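Local atomic coordinates of Maltose/maltodextrin transport permease homologue (Bdellovibrio bacteriovorus HD100, PDB entry 6FFL), a protein that binds maltodextrins, here maltotriose, through its MalE domain, which is fused to the MalF membrane subunit of a probable maltose/maltodextrin ABC transporter. Residues E24-E29 and L291-S296; F303-G308 and S319-N324; K202-D205 and P211-C214. All coordinates share one frame; numbering follows the deposited sequence.

Contact 1: residues E24-E29 and L291-S296; sequences EKFEKE and LKYLTS
Y293 reaches from the last turn of helix 281-294 onto the end of helix 13-29 and lies against K25 and F26. Its CG stands anti to the backbone N (chi1 174°), which lays the ring against helix 13-29. Y293 CB starts the contact beside the F26 ring, 3.8 Å from F26 CD1. Y293 CG follows the same carbon, and Y293 CD2 comes closest to it, with F26 CD1 at 3.6 Å. Y293 CE2 has moved on to the root of the phenylalanine, 3.6 Å from F26 CB, while F26 CA sits over one face of the tyrosine ring. The two side chains run antiparallel past one another; their rings are inclined at 40°, with centroids 5.4 Å apart. Both helices belong to the N-terminal lobe of the periplasmic-binding-protein fold, where they pack against its central sheet: F26 also touches V35 of strand 34-39, and L291 and L294 rest on Y272 of strand 266-274. At the tip, Y293 OH lies 3.4 Å from K25 CG and gives a weak hydrogen bond to A22 O, one helical turn before F26. The lysine chain is bent at chi2 and again at chi4, and K25 NZ forms a salt bridge with E29 OE2 at 2.7 Å.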
loop_
_atom_site.group_PDB
_atom_site.type_symbol
_atom_site.label_atom_id
_atom_site.label_comp_id
_atom_site.label_asym_id
_atom_site.label_seq_id
_atom_site.Cartn_x
_atom_site.Cartn_y
_atom_site.Cartn_z
ATOM N N GLU A 24 -3.869 -13.380 -20.452
ATOM C CA GLU A 24 -4.471 -14.272 -21.434
ATOM C C GLU A 24 -4.597 -13.578 -22.786
ATOM O O GLU A 24 -4.316 -14.176 -23.831
ATOM C CB GLU A 24 -5.823 -14.748 -20.899
ATOM C CG GLU A 24 -6.686 -15.560 -21.836
ATOM C CD GLU A 24 -8.052 -15.845 -21.223
ATOM O OE1 GLU A 24 -8.099 -16.464 -20.135
ATOM O OE2 GLU A 24 -9.074 -15.439 -21.816
ATOM N N LYS A 25 -4.981 -12.298 -22.783
ATOM C CA LYS A 25 -5.061 -11.542 -24.029
ATOM C C LYS A 25 -3.676 -11.302 -24.619
ATOM O O LYS A 25 -3.506 -11.367 -25.843
ATOM C CB LYS A 25 -5.772 -10.207 -23.788
ATOM C CG LYS A 25 -5.874 -9.300 -24.989
ATOM C CD LYS A 25 -7.307 -8.864 -25.207
ATOM C CE LYS A 25 -7.477 -8.230 -26.585
ATOM N NZ LYS A 25 -6.850 -6.883 -26.672
ATOM N N PHE A 26 -2.682 -11.041 -23.767
ATOM C CA PHE A 26 -1.320 -10.825 -24.250
ATOM C C PHE A 26 -0.806 -12.053 -24.992
ATOM O O PHE A 26 -0.253 -11.941 -26.093
ATOM C CB PHE A 26 -0.391 -10.466 -23.086
ATOM C CG PHE A 26 1.044 -10.246 -23.504
ATOM C CD1 PHE A 26 1.440 -9.038 -24.065
ATOM C CD2 PHE A 26 1.990 -11.251 -23.351
ATOM C CE1 PHE A 26 2.758 -8.830 -24.461
ATOM C CE2 PHE A 26 3.315 -11.055 -23.747
ATOM C CZ PHE A 26 3.697 -9.843 -24.304
ATOM N N GLU A 27 -0.990 -13.238 -24.406
ATOM C CA GLU A 27 -0.516 -14.463 -25.040
ATOM C C GLU A 27 -1.245 -14.738 -26.347
ATOM O O GLU A 27 -0.640 -15.257 -27.294
ATOM C CB GLU A 27 -0.678 -15.643 -24.086
ATOM C CG GLU A 27 0.206 -15.560 -22.859
ATOM C CD GLU A 27 0.059 -16.767 -21.955
ATOM O OE1 GLU A 27 -0.980 -17.453 -22.037
ATOM O OE2 GLU A 27 0.980 -17.029 -21.159
ATOM N N LYS A 28 -2.533 -14.398 -26.420
ATOM C CA LYS A 28 -3.276 -14.560 -27.663
ATOM C C LYS A 28 -2.717 -13.655 -28.753
ATOM O O LYS A 28 -2.593 -14.068 -29.911
ATOM C CB LYS A 28 -4.761 -14.274 -27.423
ATOM C CG LYS A 28 -5.596 -14.127 -28.691
ATOM C CD LYS A 28 -6.992 -13.578 -28.392
ATOM C CE LYS A 28 -7.909 -14.643 -27.802
ATOM N NZ LYS A 28 -9.216 -14.739 -28.527
ATOM N N GLU A 29 -2.360 -12.423 -28.400
ATOM C CA GLU A 29 -1.844 -11.458 -29.361
ATOM C C GLU A 29 -0.354 -11.597 -29.640
ATOM O O GLU A 29 0.130 -10.995 -30.607
ATOM C CB GLU A 29 -2.125 -10.039 -28.883
ATOM C CG GLU A 29 -3.584 -9.695 -28.800
ATOM C CD GLU A 29 -3.800 -8.285 -28.288
ATOM O OE1 GLU A 29 -2.807 -7.614 -27.901
ATOM O OE2 GLU A 29 -4.960 -7.810 -28.314
ATOM N N LEU A 291 5.836 -5.403 -20.535
ATOM C CA LEU A 291 5.820 -4.187 -19.720
ATOM C C LEU A 291 5.014 -3.077 -20.387
ATOM O O LEU A 291 4.231 -2.379 -19.730
ATOM C CB LEU A 291 7.258 -3.723 -19.474
ATOM C CG LEU A 291 7.475 -2.331 -18.888
ATOM C CD1 LEU A 291 6.925 -2.313 -17.510
ATOM C CD2 LEU A 291 8.958 -1.972 -18.869
ATOM N N LYS A 292 5.222 -2.872 -21.686
ATOM C CA LYS A 292 4.456 -1.856 -22.399
ATOM C C LYS A 292 2.975 -2.217 -22.442
ATOM O O LYS A 292 2.112 -1.344 -22.294
ATOM C CB LYS A 292 5.008 -1.681 -23.813
ATOM C CG LYS A 292 6.421 -1.076 -23.881
ATOM C CD LYS A 292 6.898 -1.048 -25.347
ATOM C CE LYS A 292 8.238 -0.352 -25.511
ATOM N NZ LYS A 292 8.770 -0.496 -26.909
ATOM N N TYR A 293 2.658 -3.498 -22.633
ATOM C CA TYR A 293 1.256 -3.913 -22.664
ATOM C C TYR A 293 0.578 -3.716 -21.307
ATOM O O TYR A 293 -0.553 -3.209 -21.232
ATOM C CB TYR A 293 1.155 -5.371 -23.109
ATOM C CG TYR A 293 -0.248 -5.919 -23.028
ATOM C CD1 TYR A 293 -1.223 -5.509 -23.930
ATOM C CD2 TYR A 293 -0.597 -6.841 -22.055
ATOM C CE1 TYR A 293 -2.512 -6.002 -23.863
ATOM C CE2 TYR A 293 -1.885 -7.346 -21.980
ATOM C CZ TYR A 293 -2.835 -6.920 -22.884
ATOM O OH TYR A 293 -4.114 -7.416 -22.814
ATOM N N LEU A 294 1.239 -4.124 -20.219
ATOM C CA LEU A 294 0.584 -4.085 -18.915
ATOM C C LEU A 294 0.453 -2.672 -18.375
ATOM O O LEU A 294 -0.283 -2.468 -17.403
ATOM C CB LEU A 294 1.333 -4.960 -17.900
ATOM C CG LEU A 294 1.273 -6.467 -18.179
ATOM C CD1 LEU A 294 2.172 -7.239 -17.213
ATOM C CD2 LEU A 294 -0.167 -6.978 -18.123
ATOM N N THR A 295 1.136 -1.699 -18.977
ATOM C CA THR A 295 0.946 -0.304 -18.629
ATOM C C THR A 295 0.148 0.442 -19.694
ATOM O O THR A 295 -0.067 1.650 -19.552
ATOM C CB THR A 295 2.299 0.385 -18.402
ATOM O OG1 THR A 295 3.109 0.260 -19.576
ATOM C CG2 THR A 295 3.043 -0.239 -17.201
ATOM N N SER A 296 -0.315 -0.252 -20.736
ATOM C CA SER A 296 -1.070 0.401 -21.798
ATOM C C SER A 296 -2.454 0.792 -21.295
ATOM O O SER A 296 -2.972 0.241 -20.322
ATOM C CB SER A 296 -1.188 -0.503 -23.037
ATOM O OG SER A 296 -2.060 -1.605 -22.834
#

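Contact 2: residues F303-G308 and S319-N324; sequences FAEKVG and SDIVKN
In the N-terminal lobe of this periplasmic-binding-protein fold the short helix 320-323 packs against the end of helix 297-307, with I321 set on A304 and E305. The link between them carries the short strand 310-311, whose L310 and P311 also touch V322. I321 turns its two branches to different places. I321 CG2, anti to the backbone N, presses against the backbone of the longer helix, 3.5 Å from E305 N and 3.7 Å from A304 C, and meets A304 CB at 3.8 Å. The backbones come near each other here, with E305 CA and I321 CA 5.8 Å apart. The other branch ends in I321 CD1, which lies 4.1 Å from both E305 CB and E305 OE2. E305, an exposed residue, thus touches the isoleucine with its CB and, more loosely, its OE2. V322 CG2 adds a looser touch on A304 CB at 4.4 Å, and V322 also packs on L301, one turn before A304. No hydrogen bond crosses between the segments; methyl packing carries the contact. The short helix is N-capped by its own S319, whose OG accepts from I321 N at 3.1 Å with an N-H...O angle of 150°.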
loop_
_atom_site.group_PDB
_atom_site.type_symbol
_atom_site.label_atom_id
_atom_site.label_comp_id
_atom_site.label_asym_id
_atom_site.label_seq_id
_atom_site.Cartn_x
_atom_site.Cartn_y
_atom_site.Cartn_z
ATOM N N PHE A 303 -8.372 -2.561 -15.258
ATOM C CA PHE A 303 -8.285 -2.451 -13.802
ATOM C C PHE A 303 -9.233 -1.379 -13.289
ATOM O O PHE A 303 -9.945 -1.583 -12.300
ATOM C CB PHE A 303 -6.853 -2.133 -13.362
ATOM C CG PHE A 303 -5.944 -3.325 -13.345
ATOM C CD1 PHE A 303 -5.956 -4.200 -12.269
ATOM C CD2 PHE A 303 -5.069 -3.567 -14.394
ATOM C CE1 PHE A 303 -5.122 -5.289 -12.238
ATOM C CE2 PHE A 303 -4.237 -4.661 -14.372
ATOM C CZ PHE A 303 -4.268 -5.533 -13.287
ATOM N N ALA A 304 -9.245 -0.217 -13.946
ATOM C CA ALA A 304 -10.144 0.850 -13.506
ATOM C C ALA A 304 -11.593 0.375 -13.501
ATOM O O ALA A 304 -12.353 0.685 -12.576
ATOM C CB ALA A 304 -9.971 2.084 -14.398
ATOM N N GLU A 305 -11.980 -0.422 -14.499
ATOM C CA GLU A 305 -13.365 -0.867 -14.597
ATOM C C GLU A 305 -13.693 -1.949 -13.574
ATOM O O GLU A 305 -14.779 -1.936 -12.981
ATOM C CB GLU A 305 -13.641 -1.370 -16.012
ATOM C CG GLU A 305 -15.022 -1.968 -16.226
ATOM C CD GLU A 305 -15.208 -2.442 -17.657
ATOM O OE1 GLU A 305 -14.565 -3.443 -18.045
ATOM O OE2 GLU A 305 -15.977 -1.799 -18.402
ATOM N N LYS A 306 -12.778 -2.886 -13.347
ATOM C CA LYS A 306 -13.104 -4.059 -12.549
ATOM C C LYS A 306 -12.755 -3.915 -11.072
ATOM O O LYS A 306 -13.439 -4.515 -10.234
ATOM C CB LYS A 306 -12.424 -5.292 -13.147
ATOM C CG LYS A 306 -12.860 -5.532 -14.595
ATOM C CD LYS A 306 -12.958 -7.002 -14.937
ATOM C CE LYS A 306 -13.599 -7.193 -16.309
ATOM N NZ LYS A 306 -13.794 -8.631 -16.631
ATOM N N VAL A 307 -11.730 -3.138 -10.709
ATOM C CA VAL A 307 -11.379 -2.956 -9.304
ATOM C C VAL A 307 -11.326 -1.493 -8.891
ATOM O O VAL A 307 -10.991 -1.195 -7.743
ATOM C CB VAL A 307 -10.061 -3.678 -8.935
ATOM C CG1 VAL A 307 -10.196 -5.175 -9.250
ATOM C CG2 VAL A 307 -8.829 -3.056 -9.639
ATOM N N GLY A 308 -11.651 -0.567 -9.788
ATOM C CA GLY A 308 -12.047 0.766 -9.384
ATOM C C GLY A 308 -10.939 1.750 -9.099
ATOM O O GLY A 308 -11.226 2.820 -8.546
ATOM N N SER A 319 -11.630 8.702 -19.561
ATOM C CA SER A 319 -12.606 7.660 -19.847
ATOM C C SER A 319 -13.821 7.767 -18.932
ATOM O O SER A 319 -13.717 8.139 -17.757
ATOM C CB SER A 319 -11.959 6.282 -19.685
ATOM O OG SER A 319 -12.909 5.239 -19.818
ATOM N N ASP A 320 -14.987 7.420 -19.492
ATOM C CA ASP A 320 -16.202 7.268 -18.689
ATOM C C ASP A 320 -16.002 6.301 -17.533
ATOM O O ASP A 320 -16.643 6.443 -16.485
ATOM C CB ASP A 320 -17.349 6.761 -19.564
ATOM C CG ASP A 320 -18.056 7.876 -20.297
ATOM O OD1 ASP A 320 -18.869 7.566 -21.192
ATOM O OD2 ASP A 320 -17.784 9.056 -19.987
ATOM N N ILE A 321 -15.159 5.291 -17.726
ATOM C CA ILE A 321 -14.888 4.322 -16.669
ATOM C C ILE A 321 -14.368 5.026 -15.420
ATOM O O ILE A 321 -14.746 4.690 -14.288
ATOM C CB ILE A 321 -13.896 3.270 -17.189
ATOM C CG1 ILE A 321 -14.535 2.435 -18.301
ATOM C CG2 ILE A 321 -13.375 2.403 -16.048
ATOM C CD1 ILE A 321 -13.557 1.474 -18.984
ATOM N N VAL A 322 -13.504 6.022 -15.615
ATOM C CA VAL A 322 -12.934 6.786 -14.515
ATOM C C VAL A 322 -13.910 7.846 -14.025
ATOM O O VAL A 322 -14.155 7.977 -12.820
ATOM C CB VAL A 322 -11.600 7.408 -14.963
ATOM C CG1 VAL A 322 -11.028 8.322 -13.890
ATOM C CG2 VAL A 322 -10.605 6.297 -15.288
ATOM N N LYS A 323 -14.477 8.618 -14.956
ATOM C CA LYS A 323 -15.331 9.741 -14.581
ATOM C C LYS A 323 -16.585 9.289 -13.847
ATOM O O LYS A 323 -17.087 10.017 -12.987
ATOM C CB LYS A 323 -15.724 10.548 -15.820
ATOM C CG LYS A 323 -14.599 11.362 -16.446
ATOM C CD LYS A 323 -15.100 12.061 -17.698
ATOM C CE LYS A 323 -14.084 13.037 -18.252
ATOM N NZ LYS A 323 -14.525 13.549 -19.586
ATOM N N ASN A 324 -17.098 8.100 -14.154
ATOM C CA ASN A 324 -18.344 7.617 -13.565
ATOM C C ASN A 324 -18.140 6.781 -12.310
ATOM O O ASN A 324 -19.118 6.263 -11.763
ATOM C CB ASN A 324 -19.133 6.788 -14.580
ATOM C CG ASN A 324 -19.675 7.627 -15.717
ATOM O OD1 ASN A 324 -19.717 8.855 -15.624
ATOM N ND2 ASN A 324 -20.094 6.969 -16.796
#

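Contact 3: residues K202-D205 and P211-C214; sequences KLRD and PKEC
K212 lays its chain across R204 and brings its ammonium to D205, the last residue of helix 191-205. Charge dominates the contact. R204 grips the neighbouring aspartate side-on with two nitrogens, R204 NE to D205 OD1 at 2.7 Å and R204 NH2 to D205 OD2 at 2.8 Å, one to each carboxylate oxygen. K212 NZ joins from the other segment at 2.8 Å from D205 OD1. That oxygen therefore takes two donors, which reach it from opposite faces of the carboxylate plane: R204 NE on the syn side, and the lysine from above, 41° out of the plane. The two cations come within 4.6 Å of each other, R204 NE to K212 NZ, but the shared carboxylate should offset their repulsion and probably keeps the aspartate ionised.

Apolar contact accompanies the ions. The lysine bends at chi2 (-79°), and its later methylenes then run to the helix end, crossing the arginine at about a right angle with K212 CD 3.8 Å from R204 CG. R204 bends in turn at chi3, bringing its guanidinium round to the aspartate.

Water and backbone bonds complete the set. One water takes a bond from R204 NH1 in the guanidinium plane and gives one to K212 O at 2.7 Å. R204 NH1 also donates to L362 O, which fixes the other end of the guanidinium group, and P211 O accepts from Y161 OH.

Together R204, D205 and K212 form a salt-bridge network at the C-terminal end of a helix, here fastening the loop between helices 191-205 and 216-224 in the C-terminal lobe of the periplasmic-binding-protein fold.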
loop_
_atom_site.group_PDB
_atom_site.type_symbol
_atom_site.label_atom_id
_atom_site.label_comp_id
_atom_site.label_asym_id
_atom_site.label_seq_id
_atom_site.Cartn_x
_atom_site.Cartn_y
_atom_site.Cartn_z
ATOM N N LYS A 202 -4.393 2.889 23.075
ATOM C CA LYS A 202 -5.632 3.338 23.703
ATOM C C LYS A 202 -6.844 2.757 22.987
ATOM O O LYS A 202 -7.799 2.314 23.634
ATOM C CB LYS A 202 -5.674 4.870 23.714
ATOM C CG LYS A 202 -6.930 5.501 24.304
ATOM C CD LYS A 202 -6.748 7.018 24.393
ATOM C CE LYS A 202 -7.985 7.724 24.936
ATOM N NZ LYS A 202 -9.109 7.691 23.959
ATOM N N LEU A 203 -6.822 2.742 21.651
ATOM C CA LEU A 203 -7.917 2.125 20.902
ATOM C C LEU A 203 -8.101 0.662 21.293
ATOM O O LEU A 203 -9.234 0.176 21.391
ATOM C CB LEU A 203 -7.656 2.233 19.400
ATOM C CG LEU A 203 -7.652 3.612 18.734
ATOM C CD1 LEU A 203 -7.366 3.486 17.247
ATOM C CD2 LEU A 203 -8.958 4.343 18.971
ATOM N N ARG A 204 -6.996 -0.050 21.542
ATOM C CA ARG A 204 -7.075 -1.481 21.816
ATOM C C ARG A 204 -7.439 -1.769 23.265
ATOM O O ARG A 204 -8.231 -2.679 23.538
ATOM C CB ARG A 204 -5.741 -2.155 21.461
ATOM C CG ARG A 204 -5.736 -3.684 21.566
ATOM C CD ARG A 204 -4.300 -4.257 21.517
ATOM N NE ARG A 204 -3.594 -4.000 22.769
ATOM C CZ ARG A 204 -2.318 -4.306 22.995
ATOM N NH1 ARG A 204 -1.598 -4.897 22.052
ATOM N NH2 ARG A 204 -1.769 -4.028 24.170
ATOM N N ASP A 205 -6.873 -1.020 24.209
ATOM C CA ASP A 205 -6.897 -1.424 25.611
ATOM C C ASP A 205 -7.796 -0.570 26.480
ATOM O O ASP A 205 -8.278 -1.045 27.507
ATOM C CB ASP A 205 -5.479 -1.391 26.196
ATOM C CG ASP A 205 -4.557 -2.369 25.516
ATOM O OD1 ASP A 205 -5.073 -3.336 24.908
ATOM O OD2 ASP A 205 -3.324 -2.183 25.593
ATOM N N PRO A 211 -9.836 -5.101 17.820
ATOM C CA PRO A 211 -9.531 -6.390 18.455
ATOM C C PRO A 211 -8.114 -6.447 19.010
ATOM O O PRO A 211 -7.208 -5.744 18.561
ATOM C CB PRO A 211 -9.715 -7.403 17.319
ATOM C CG PRO A 211 -10.500 -6.666 16.250
ATOM C CD PRO A 211 -10.104 -5.235 16.380
ATOM N N LYS A 212 -7.931 -7.324 20.007
ATOM C CA LYS A 212 -6.597 -7.513 20.581
ATOM C C LYS A 212 -5.643 -8.168 19.590
ATOM O O LYS A 212 -4.424 -7.971 19.680
ATOM C CB LYS A 212 -6.687 -8.355 21.853
ATOM C CG LYS A 212 -7.540 -7.740 22.945
ATOM C CD LYS A 212 -6.797 -6.656 23.715
ATOM C CE LYS A 212 -7.445 -6.426 25.076
ATOM N NZ LYS A 212 -6.792 -5.344 25.861
ATOM N N GLU A 213 -6.165 -8.982 18.676
ATOM C CA GLU A 213 -5.377 -9.607 17.618
ATOM C C GLU A 213 -6.084 -9.334 16.302
ATOM O O GLU A 213 -7.257 -9.681 16.144
ATOM C CB GLU A 213 -5.223 -11.118 17.831
ATOM C CG GLU A 213 -4.988 -11.545 19.277
ATOM C CD GLU A 213 -3.543 -11.383 19.707
ATOM O OE1 GLU A 213 -2.692 -11.111 18.836
ATOM O OE2 GLU A 213 -3.259 -11.532 20.916
ATOM N N CYS A 214 -5.379 -8.718 15.355
ATOM C CA CYS A 214 -6.054 -8.303 14.130
ATOM C C CYS A 214 -4.996 -8.155 13.033
ATOM O O CYS A 214 -4.450 -7.067 12.836
ATOM C CB CYS A 214 -6.822 -7.014 14.347
ATOM S SG CYS A 214 -7.989 -6.609 13.052
HETATM O O HOH W 1 -2.260 -6.298 19.677
HETATM O O HOH W 2 -7.525 -4.045 27.762
#

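Contacts 1 and 2 lie on the same side of the chain's centre, their centres 19 Å apart, and are joined through the consecutive helices 281-294 and 297-307. Helix 13-29 borders both: its end takes part in contact 1, while its V18 and E21 meet F303 and K306 near contact 2. Contact 3 lies across the chain's centre from contact 1, about 44 Å away centre to centre, and 36 Å from contact 2. In sequence it falls between the two halves of contact 1, because the chain leaves the first lobe, builds much of the second and returns; contact 2 follows last. That crossing is characteristic of periplasmic binding proteins, whose two lobes enclose the sugar between them.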